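PDB 4X7R: TarM from Staphylococcus aureus subsp. aureus 21178, which belongs to the glycosyltransferases of the GT-B fold, in which two Rossmann-like domains face each other across a ligand-binding cleft. Local coordinates for residues I270-E284 with I290-N304. The protein carries 1 engineered substitution. Sequence-based numbering, arbitrary orientation.
With 3YW ((2S)-2,3-dihydroxypropyl 2-acetamido-2-deoxy-alpha-D-glucopyranoside), chain F.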
ATOM      1  N   ILE A 270      11.418 -16.551   1.188  1.00 34.83           N
ATOM      2  CA  ILE A 270      12.634 -17.081   0.561  1.00 36.12           C
ATOM      3  C   ILE A 270      12.952 -18.503   1.014  1.00 45.06           C
ATOM      4  O   ILE A 270      13.181 -19.372   0.171  1.00 45.85           O
ATOM      5  CB  ILE A 270      13.845 -16.142   0.791  1.00 38.52           C
ATOM      6  CG1 ILE A 270      13.631 -14.771   0.130  1.00 36.69           C
ATOM      7  CG2 ILE A 270      15.148 -16.809   0.325  1.00 39.08           C
ATOM      8  CD1 ILE A 270      14.686 -13.657   0.644  1.00 44.85           C
ATOM      9  N   GLU A 271      12.962 -18.740   2.332  1.00 43.75           N
ATOM     10  CA  GLU A 271      13.246 -20.060   2.894  1.00 44.75           C
ATOM     11  C   GLU A 271      12.271 -21.148   2.475  1.00 47.69           C
ATOM     12  O   GLU A 271      12.656 -22.319   2.408  1.00 49.33           O
ATOM     13  CB  GLU A 271      13.391 -19.979   4.408  1.00 47.01           C
ATOM     14  CG  GLU A 271      14.735 -19.378   4.793  1.00 60.05           C
ATOM     15  CD  GLU A 271      14.964 -19.114   6.268  1.00 87.10           C
ATOM     16  OE1 GLU A 271      13.972 -18.966   7.018  1.00 69.85           O
ATOM     17  OE2 GLU A 271      16.148 -19.018   6.667  1.00 88.50           O
ATOM     18  N   ASN A 272      11.043 -20.754   2.124  1.00 42.84           N
ATOM     19  CA  ASN A 272       9.981 -21.655   1.670  1.00 43.08           C
ATOM     20  C   ASN A 272       9.766 -21.705   0.144  1.00 43.80           C
ATOM     21  O   ASN A 272       8.804 -22.331  -0.307  1.00 42.47           O
ATOM     22  CB  ASN A 272       8.683 -21.320   2.418  1.00 43.68           C
ATOM     23  CG  ASN A 272       8.770 -21.819   3.829  1.00 52.64           C
ATOM     24  OD1 ASN A 272       8.938 -23.010   4.070  1.00 42.53           O
ATOM     25  ND2 ASN A 272       8.848 -20.914   4.772  1.00 45.62           N
ATOM     26  N   ALA A 273      10.678 -21.077  -0.646  1.00 39.32           N
ATOM     27  CA  ALA A 273      10.583 -20.993  -2.118  1.00 37.52           C
ATOM     28  C   ALA A 273      10.461 -22.344  -2.794  1.00 43.50           C
ATOM     29  O   ALA A 273       9.673 -22.496  -3.731  1.00 42.29           O
ATOM     30  CB  ALA A 273      11.772 -20.227  -2.685  1.00 37.17           C
ATOM     31  N   ASN A 274      11.226 -23.335  -2.298  1.00 42.11           N
ATOM     32  CA  ASN A 274      11.228 -24.686  -2.857  1.00 43.21           C
ATOM     33  C   ASN A 274       9.942 -25.460  -2.613  1.00 46.47           C
ATOM     34  O   ASN A 274       9.725 -26.473  -3.264  1.00 47.04           O
ATOM     35  CB  ASN A 274      12.453 -25.468  -2.388  1.00 44.10           C
ATOM     36  CG  ASN A 274      13.738 -25.021  -3.031  1.00 61.61           C
ATOM     37  OD1 ASN A 274      13.786 -24.082  -3.830  1.00 55.32           O
ATOM     38  ND2 ASN A 274      14.818 -25.691  -2.694  1.00 52.20           N
ATOM     39  N   LYS A 275       9.086 -24.977  -1.710  1.00 43.39           N
ATOM     40  CA  LYS A 275       7.819 -25.632  -1.367  1.00 43.96           C
ATOM     41  C   LYS A 275       6.628 -25.064  -2.154  1.00 48.52           C
ATOM     42  O   LYS A 275       5.530 -25.576  -2.007  1.00 50.41           O
ATOM     43  CB  LYS A 275       7.569 -25.566   0.151  1.00 45.76           C
ATOM     44  CG  LYS A 275       8.625 -26.311   0.969  1.00 52.14           C
ATOM     45  CD  LYS A 275       8.250 -26.391   2.438  1.00 61.42           C
ATOM     46  CE  LYS A 275       9.346 -27.012   3.270  1.00 74.43           C
ATOM     47  NZ  LYS A 275      10.503 -26.082   3.457  1.00 89.83           N
ATOM     48  N   ILE A 276       6.841 -24.018  -2.996  1.00 42.47           N
ATOM     49  CA  ILE A 276       5.785 -23.387  -3.809  1.00 39.28           C
ATOM     50  C   ILE A 276       6.229 -23.350  -5.280  1.00 43.07           C
ATOM     51  O   ILE A 276       7.289 -23.899  -5.611  1.00 41.46           O
ATOM     52  CB  ILE A 276       5.313 -21.997  -3.250  1.00 40.70           C
ATOM     53  CG1 ILE A 276       6.463 -20.960  -3.185  1.00 38.76           C
ATOM     54  CG2 ILE A 276       4.596 -22.156  -1.876  1.00 41.24           C
ATOM     55  CD1 ILE A 276       6.042 -19.520  -2.998  1.00 38.22           C
ATOM     56  N   ASN A 277       5.449 -22.709  -6.165  1.00 39.57           N
ATOM     57  CA  ASN A 277       5.865 -22.687  -7.564  1.00 39.93           C
ATOM     58  C   ASN A 277       7.025 -21.730  -7.841  1.00 43.72           C
ATOM     59  O   ASN A 277       7.782 -21.947  -8.784  1.00 44.80           O
ATOM     60  CB  ASN A 277       4.681 -22.493  -8.506  1.00 40.91           C
ATOM     61  CG  ASN A 277       3.628 -23.541  -8.344  1.00 47.43           C
ATOM     62  OD1 ASN A 277       2.892 -23.550  -7.363  1.00 41.72           O
ATOM     63  ND2 ASN A 277       3.535 -24.433  -9.319  1.00 42.85           N
ATOM     64  N   GLY A 278       7.217 -20.736  -6.977  1.00 37.86           N
ATOM     65  CA  GLY A 278       8.308 -19.804  -7.163  1.00 35.67           C
ATOM     66  C   GLY A 278       8.233 -18.531  -6.359  1.00 37.79           C
ATOM     67  O   GLY A 278       7.155 -18.058  -5.993  1.00 36.47           O
ATOM     68  N   VAL A 279       9.410 -17.974  -6.082  1.00 32.43           N
ATOM     69  CA  VAL A 279       9.545 -16.697  -5.398  1.00 30.67           C
ATOM     70  C   VAL A 279      10.174 -15.751  -6.419  1.00 35.90           C
ATOM     71  O   VAL A 279      11.236 -16.038  -6.988  1.00 34.12           O
ATOM     72  CB  VAL A 279      10.310 -16.829  -4.065  1.00 33.02           C
ATOM     73  CG1 VAL A 279      10.725 -15.456  -3.514  1.00 32.08           C
ATOM     74  CG2 VAL A 279       9.451 -17.590  -3.042  1.00 32.29           C
ATOM     75  N   ILE A 280       9.459 -14.665  -6.709  1.00 34.35           N
ATOM     76  CA  ILE A 280       9.859 -13.677  -7.708  1.00 33.81           C
ATOM     77  C   ILE A 280      10.524 -12.481  -7.062  1.00 37.02           C
ATOM     78  O   ILE A 280      10.028 -11.955  -6.069  1.00 36.82           O
ATOM     79  CB  ILE A 280       8.662 -13.270  -8.644  1.00 36.43           C
ATOM     80  CG1 ILE A 280       8.334 -14.368  -9.689  1.00 37.10           C
ATOM     81  CG2 ILE A 280       8.938 -11.933  -9.396  1.00 35.60           C
ATOM     82  CD1 ILE A 280       7.649 -15.598  -9.224  1.00 36.50           C
ATOM     83  N   VAL A 281      11.663 -12.059  -7.637  1.00 32.58           N
ATOM     84  CA  VAL A 281      12.374 -10.851  -7.247  1.00 30.15           C
ATOM     85  C   VAL A 281      12.413  -9.975  -8.480  1.00 33.06           C
ATOM     86  O   VAL A 281      12.272 -10.482  -9.585  1.00 30.79           O
ATOM     87  CB  VAL A 281      13.737 -11.049  -6.552  1.00 32.21           C
ATOM     88  CG1 VAL A 281      13.553 -11.755  -5.211  1.00 32.12           C
ATOM     89  CG2 VAL A 281      14.738 -11.785  -7.448  1.00 31.22           C
ATOM     90  N   LEU A 282      12.608  -8.670  -8.303  1.00 30.77           N
ATOM     91  CA  LEU A 282      12.510  -7.750  -9.416  1.00 30.14           C
ATOM     92  C   LEU A 282      13.766  -7.555 -10.240  1.00 34.38           C
ATOM     93  O   LEU A 282      13.661  -7.075 -11.374  1.00 32.45           O
ATOM     94  CB  LEU A 282      11.935  -6.405  -8.952  1.00 29.56           C
ATOM     95  CG  LEU A 282      10.562  -6.465  -8.221  1.00 31.86           C
ATOM     96  CD1 LEU A 282      10.334  -5.182  -7.424  1.00 29.96           C
ATOM     97  CD2 LEU A 282       9.424  -6.722  -9.210  1.00 32.23           C
ATOM     98  N   THR A 283      14.952  -7.858  -9.670  1.00 30.26           N
ATOM     99  CA  THR A 283      16.215  -7.659 -10.406  1.00 29.88           C
ATOM    100  C   THR A 283      17.048  -8.924 -10.368  1.00 34.11           C
ATOM    101  O   THR A 283      16.828  -9.774  -9.501  1.00 32.49           O
ATOM    102  CB  THR A 283      17.021  -6.434  -9.850  1.00 34.71           C
ATOM    103  OG1 THR A 283      17.491  -6.749  -8.568  1.00 32.39           O
ATOM    104  CG2 THR A 283      16.197  -5.133  -9.781  1.00 32.50           C
ATOM    105  N   GLU A 284      17.978  -9.072 -11.337  1.00 32.49           N
ATOM    106  CA  GLU A 284      18.888 -10.229 -11.394  1.00 33.25           C
ATOM    107  C   GLU A 284      19.830 -10.233 -10.195  1.00 36.53           C
ATOM    108  O   GLU A 284      20.134 -11.303  -9.660  1.00 38.49           O
ATOM    109  CB  GLU A 284      19.717 -10.258 -12.711  1.00 34.81           C
ATOM    110  CG  GLU A 284      18.868 -10.365 -13.988  1.00 46.69           C
ATOM    111  CD  GLU A 284      18.081 -11.649 -14.220  1.00 63.72           C
ATOM    112  OE1 GLU A 284      18.331 -12.648 -13.503  1.00 50.71           O
ATOM    113  OE2 GLU A 284      17.192 -11.645 -15.106  1.00 51.97           O
ATOM    114  N   ILE A 290      20.283 -13.713  -3.154  1.00 35.65           N
ATOM    115  CA  ILE A 290      19.447 -14.673  -2.423  1.00 35.28           C
ATOM    116  C   ILE A 290      19.995 -16.099  -2.555  1.00 39.31           C
ATOM    117  O   ILE A 290      20.088 -16.815  -1.562  1.00 39.02           O
ATOM    118  CB  ILE A 290      17.958 -14.543  -2.853  1.00 35.37           C
ATOM    119  CG1 ILE A 290      17.338 -13.249  -2.264  1.00 34.92           C
ATOM    120  CG2 ILE A 290      17.146 -15.799  -2.454  1.00 34.40           C
ATOM    121  CD1 ILE A 290      15.945 -12.906  -2.766  1.00 29.48           C
ATOM    122  N   LEU A 291      20.326 -16.499  -3.781  1.00 37.86           N
ATOM    123  CA  LEU A 291      20.849 -17.831  -4.090  1.00 39.77           C
ATOM    124  C   LEU A 291      22.174 -18.102  -3.370  1.00 45.01           C
ATOM    125  O   LEU A 291      22.399 -19.225  -2.935  1.00 45.77           O
ATOM    126  CB  LEU A 291      20.987 -18.043  -5.620  1.00 38.91           C
ATOM    127  CG  LEU A 291      19.682 -18.133  -6.429  1.00 41.87           C
ATOM    128  CD1 LEU A 291      19.996 -18.229  -7.917  1.00 42.34           C
ATOM    129  CD2 LEU A 291      18.823 -19.300  -5.994  1.00 41.37           C
ATOM    130  N   ASN A 292      23.024 -17.074  -3.225  1.00 42.30           N
ATOM    131  CA  ASN A 292      24.308 -17.198  -2.538  1.00 43.20           C
ATOM    132  C   ASN A 292      24.162 -17.347  -1.048  1.00 49.88           C
ATOM    133  O   ASN A 292      24.877 -18.165  -0.473  1.00 51.30           O
ATOM    134  CB  ASN A 292      25.269 -16.064  -2.904  1.00 40.21           C
ATOM    135  CG  ASN A 292      25.643 -16.038  -4.361  1.00 51.93           C
ATOM    136  OD1 ASN A 292      25.676 -17.071  -5.031  1.00 53.72           O
ATOM    137  ND2 ASN A 292      25.907 -14.844  -4.910  1.00 44.56           N
ATOM    138  N   GLN A 293      23.192 -16.609  -0.444  1.00 47.11           N
ATOM    139  CA  GLN A 293      22.855 -16.542   0.981  1.00 47.55           C
ATOM    140  C   GLN A 293      21.941 -17.661   1.507  1.00 53.53           C
ATOM    141  O   GLN A 293      22.005 -17.945   2.704  1.00 55.47           O
ATOM    142  CB  GLN A 293      22.132 -15.208   1.270  1.00 48.01           C
ATOM    143  CG  GLN A 293      23.019 -13.967   1.420  1.00 60.74           C
ATOM    144  CD  GLN A 293      22.329 -12.636   1.096  1.00 65.95           C
ATOM    145  OE1 GLN A 293      21.212 -12.558   0.503  1.00 45.69           O
ATOM    146  NE2 GLN A 293      23.027 -11.544   1.443  1.00 53.05           N
ATOM    147  N   PHE A 294      21.011 -18.203   0.672  1.00 48.07           N
ATOM    148  CA  PHE A 294      19.999 -19.191   1.101  1.00 47.75           C
ATOM    149  C   PHE A 294      20.082 -20.549   0.384  1.00 56.51           C
ATOM    150  O   PHE A 294      20.523 -20.615  -0.769  1.00 57.02           O
ATOM    151  CB  PHE A 294      18.583 -18.590   0.940  1.00 47.45           C
ATOM    152  CG  PHE A 294      18.301 -17.392   1.824  1.00 48.15           C
ATOM    153  CD1 PHE A 294      18.594 -16.096   1.391  1.00 48.53           C
ATOM    154  CD2 PHE A 294      17.728 -17.556   3.086  1.00 50.80           C
ATOM    155  CE1 PHE A 294      18.351 -14.988   2.212  1.00 49.67           C
ATOM    156  CE2 PHE A 294      17.476 -16.445   3.909  1.00 54.15           C
ATOM    157  CZ  PHE A 294      17.789 -15.169   3.468  1.00 52.02           C
ATOM    158  N   ASP A 295      19.629 -21.628   1.062  1.00 57.80           N
ATOM    159  CA  ASP A 295      19.594 -22.990   0.498  1.00 61.00           C
ATOM    160  C   ASP A 295      18.242 -23.250  -0.227  1.00 66.10           C
ATOM    161  O   ASP A 295      17.442 -24.094   0.218  1.00 66.69           O
ATOM    162  CB  ASP A 295      19.865 -24.072   1.579  1.00 65.23           C
ATOM    163  CG  ASP A 295      20.005 -25.499   1.037  1.00 83.58           C
ATOM    164  OD1 ASP A 295      20.354 -25.653  -0.156  1.00 85.33           O
ATOM    165  OD2 ASP A 295      19.752 -26.458   1.804  1.00 93.00           O
ATOM    166  N   VAL A 296      17.988 -22.486  -1.325  1.00 59.90           N
ATOM    167  CA  VAL A 296      16.774 -22.557  -2.156  1.00 57.68           C
ATOM    168  C   VAL A 296      17.127 -22.386  -3.634  1.00 55.98           C
ATOM    169  O   VAL A 296      18.151 -21.791  -3.939  1.00 54.16           O
ATOM    170  CB  VAL A 296      15.650 -21.575  -1.721  1.00 61.33           C
ATOM    171  CG1 VAL A 296      14.956 -22.047  -0.454  1.00 61.63           C
ATOM    172  CG2 VAL A 296      16.152 -20.130  -1.591  1.00 60.59           C
ATOM    173  N   GLU A 297      16.293 -22.908  -4.543  1.00 51.44           N
ATOM    174  CA  GLU A 297      16.539 -22.802  -5.984  1.00 50.78           C
ATOM    175  C   GLU A 297      15.469 -21.993  -6.736  1.00 51.74           C
ATOM    176  O   GLU A 297      15.816 -21.258  -7.672  1.00 51.13           O
ATOM    177  CB  GLU A 297      16.683 -24.199  -6.603  1.00 53.86           C
ATOM    178  CG  GLU A 297      18.055 -24.824  -6.375  1.00 70.87           C
ATOM    179  CD  GLU A 297      18.175 -26.313  -6.647  1.00103.77           C
ATOM    180  OE1 GLU A 297      17.127 -26.983  -6.798  1.00104.83           O
ATOM    181  OE2 GLU A 297      19.321 -26.819  -6.664  1.00104.55           O
ATOM    182  N   ASN A 298      14.180 -22.122  -6.306  1.00 44.91           N
ATOM    183  CA  ASN A 298      12.975 -21.509  -6.888  1.00 42.76           C
ATOM    184  C   ASN A 298      12.873 -19.979  -6.813  1.00 41.73           C
ATOM    185  O   ASN A 298      11.807 -19.466  -6.465  1.00 40.86           O
ATOM    186  CB  ASN A 298      11.722 -22.130  -6.241  1.00 44.00           C
ATOM    187  CG  ASN A 298      11.120 -23.298  -6.962  1.00 59.92           C
ATOM    188  OD1 ASN A 298      11.685 -23.850  -7.902  1.00 57.14           O
ATOM    189  ND2 ASN A 298       9.953 -23.714  -6.510  1.00 56.55           N
ATOM    190  N   ILE A 299      13.936 -19.264  -7.176  1.00 34.52           N
ATOM    191  CA  ILE A 299      14.008 -17.807  -7.198  1.00 33.08           C
ATOM    192  C   ILE A 299      14.069 -17.378  -8.659  1.00 38.07           C
ATOM    193  O   ILE A 299      14.938 -17.829  -9.400  1.00 39.37           O
ATOM    194  CB  ILE A 299      15.234 -17.275  -6.379  1.00 35.38           C
ATOM    195  CG1 ILE A 299      15.376 -17.973  -4.994  1.00 37.06           C
ATOM    196  CG2 ILE A 299      15.219 -15.744  -6.277  1.00 33.04           C
ATOM    197  CD1 ILE A 299      14.154 -17.801  -3.921  1.00 37.91           C
ATOM    198  N   PHE A 300      13.151 -16.528  -9.068  1.00 32.23           N
ATOM    199  CA  PHE A 300      13.074 -16.097 -10.452  1.00 30.99           C
ATOM    200  C   PHE A 300      13.058 -14.593 -10.531  1.00 33.40           C
ATOM    201  O   PHE A 300      12.473 -13.948  -9.669  1.00 33.98           O
ATOM    202  CB  PHE A 300      11.800 -16.693 -11.118  1.00 32.31           C
ATOM    203  CG  PHE A 300      11.717 -18.202 -11.023  1.00 34.62           C
ATOM    204  CD1 PHE A 300      12.496 -19.012 -11.848  1.00 38.08           C
ATOM    205  CD2 PHE A 300      10.883 -18.816 -10.088  1.00 36.79           C
ATOM    206  CE1 PHE A 300      12.413 -20.407 -11.764  1.00 40.26           C
ATOM    207  CE2 PHE A 300      10.797 -20.209 -10.005  1.00 39.23           C
ATOM    208  CZ  PHE A 300      11.569 -20.995 -10.832  1.00 39.18           C
ATOM    209  N   THR A 301      13.762 -14.027 -11.516  1.00 30.10           N
ATOM    210  CA  THR A 301      13.768 -12.590 -11.705  1.00 29.36           C
ATOM    211  C   THR A 301      12.693 -12.240 -12.707  1.00 34.21           C
ATOM    212  O   THR A 301      12.686 -12.775 -13.819  1.00 32.69           O
ATOM    213  CB  THR A 301      15.130 -12.080 -12.192  1.00 38.27           C
ATOM    214  OG1 THR A 301      16.098 -12.267 -11.160  1.00 36.70           O
ATOM    215  CG2 THR A 301      15.083 -10.600 -12.604  1.00 31.48           C
ATOM    216  N   ILE A 302      11.753 -11.386 -12.306  1.00 31.02           N
ATOM    217  CA  ILE A 302      10.751 -10.861 -13.233  1.00 31.18           C
ATOM    218  C   ILE A 302      10.573  -9.399 -12.846  1.00 35.00           C
ATOM    219  O   ILE A 302      10.099  -9.126 -11.761  1.00 34.80           O
ATOM    220  CB  ILE A 302       9.377 -11.634 -13.286  1.00 33.61           C
ATOM    221  CG1 ILE A 302       9.536 -13.144 -13.476  1.00 32.56           C
ATOM    222  CG2 ILE A 302       8.459 -11.040 -14.381  1.00 34.76           C
ATOM    223  CD1 ILE A 302       8.203 -13.929 -13.504  1.00 32.64           C
ATOM    224  N   SER A 303      10.938  -8.476 -13.715  1.00 32.02           N
ATOM    225  CA  SER A 303      10.759  -7.031 -13.507  1.00 31.99           C
ATOM    226  C   SER A 303       9.275  -6.701 -13.341  1.00 35.72           C
ATOM    227  O   SER A 303       8.423  -7.408 -13.886  1.00 34.02           O
ATOM    228  CB  SER A 303      11.229  -6.270 -14.752  1.00 35.12           C
ATOM    229  OG  SER A 303      10.880  -4.892 -14.709  1.00 35.12           O
ATOM    230  N   ASN A 304       8.979  -5.566 -12.685  1.00 31.84           N
ATOM    231  CA  ASN A 304       7.610  -5.053 -12.665  1.00 32.17           C
ATOM    232  C   ASN A 304       7.292  -4.698 -14.110  1.00 35.39           C
ATOM    233  O   ASN A 304       8.201  -4.288 -14.861  1.00 33.74           O
ATOM    234  CB  ASN A 304       7.533  -3.728 -11.901  1.00 33.83           C
ATOM    235  CG  ASN A 304       7.462  -3.874 -10.419  1.00 47.04           C
ATOM    236  OD1 ASN A 304       6.655  -4.642  -9.906  1.00 32.30           O
ATOM    237  ND2 ASN A 304       8.343  -3.166  -9.712  1.00 35.99           N
TER
HETATM  238  O3A 3YW F 503       6.764  -3.007   1.807  0.75 57.69           O
HETATM  239  C4A 3YW F 503       6.369  -1.861  -1.739  0.75 53.29           C
HETATM  240  C5A 3YW F 503       6.795  -1.839  -0.292  0.75 54.48           C
HETATM  241  O5  3YW F 503       7.530  -2.405  -4.536  0.75 49.54           O
HETATM  242  C6A 3YW F 503       6.420  -3.108   0.433  0.75 55.48           C
HETATM  243  C5  3YW F 503       7.724  -1.633  -5.728  0.75 42.66           C
HETATM  244  C6  3YW F 503       6.929  -2.317  -6.816  0.75 38.95           C
HETATM  245  C4  3YW F 503       9.223  -1.530  -6.002  0.75 41.85           C
HETATM  246  O6  3YW F 503       7.347  -3.659  -7.016  0.75 36.01           O
HETATM  247  C3  3YW F 503       9.857  -0.711  -4.882  0.75 44.50           C
HETATM  248  O4  3YW F 503       9.451  -0.870  -7.243  0.75 37.23           O
HETATM  249  O3  3YW F 503      11.270  -0.591  -5.053  0.75 39.03           O
HETATM  250  O7  3YW F 503      11.549  -1.390  -1.596  0.75 55.73           O
HETATM  251  C7  3YW F 503      10.829  -0.398  -1.630  0.75 54.03           C
HETATM  252  C8  3YW F 503      11.058   0.782  -0.733  0.75 53.39           C
HETATM  253  N2  3YW F 503       9.799  -0.298  -2.472  0.75 51.74           N
HETATM  254  C2  3YW F 503       9.518  -1.283  -3.506  0.75 48.39           C
HETATM  255  C1  3YW F 503       8.096  -1.850  -3.352  0.75 51.40           C
HETATM  256  O1  3YW F 503       7.203  -1.081  -2.598  0.75 51.03           O
HETATM  257  O2  3YW F 503       6.189  -0.718   0.350  0.75 55.13           O
HETATM  258  O   HOH W   1       9.359 -24.761 -10.062  1.00 67.15           O
HETATM  259  O   HOH W   2      14.533 -12.549 -15.769  1.00 38.60           O
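Asn274 OD1 takes two backbone N-H groups at once where the loop 294-298 passes the 3-10 turn 273-275. Glu297 N reaches it at 2.9 Å in the carbonyl plane, on a lone pair, whereas Asn298 N arrives nearly along the C=O axis with an N-H...O angle of 176°, a double grip consistent with holding the inverse gamma turn centred on Asn298. Asn298 answers with its own amide: ND2 donates to Ala273 O at 3.0 Å, tilted from the carbonyl plane, while Ile276 N reaches the same oxygen from the opposite face. Beyond this corner the strands 278-281 and 299-301 run parallel, joined by four N-H...O bonds whose donors alternate between the two segments: Val279 N to Asn298 O, Phe300 N to Val279 O, Val281 N to Phe300 O and Ile302 N to Val281 O, all 2.8–2.9 Å. At the far end Thr301 OG1 donates to Thr283 O from above the carbonyl plane (3.1 Å), and a water bridges Thr301 O and Glu284 OE2.

Apolar contacts close the helix side. Chi1 of -63° turns Ile270 CG2 over one Phe294 face, offset toward the rim, in a CH-pi contact 3.8 Å from the centroid; it also meets Ile290 CG2, and Ile290 CD1 continues to Val281 CG1 at 3.6 Å.

Past the strands, Asn304 ND2 gives 3YW O6 a weak bond (2.9 Å), and O6 donates weakly to Asn304 OD1, beside Leu282 CD1. Strand 278-281, helix 284-293 and strand 299-301 form a beta-alpha-beta crossover at the edge of a parallel Rossmann-like sheet, the C-terminal ends of whose strands face the ligand cleft, as in GT-B proteins.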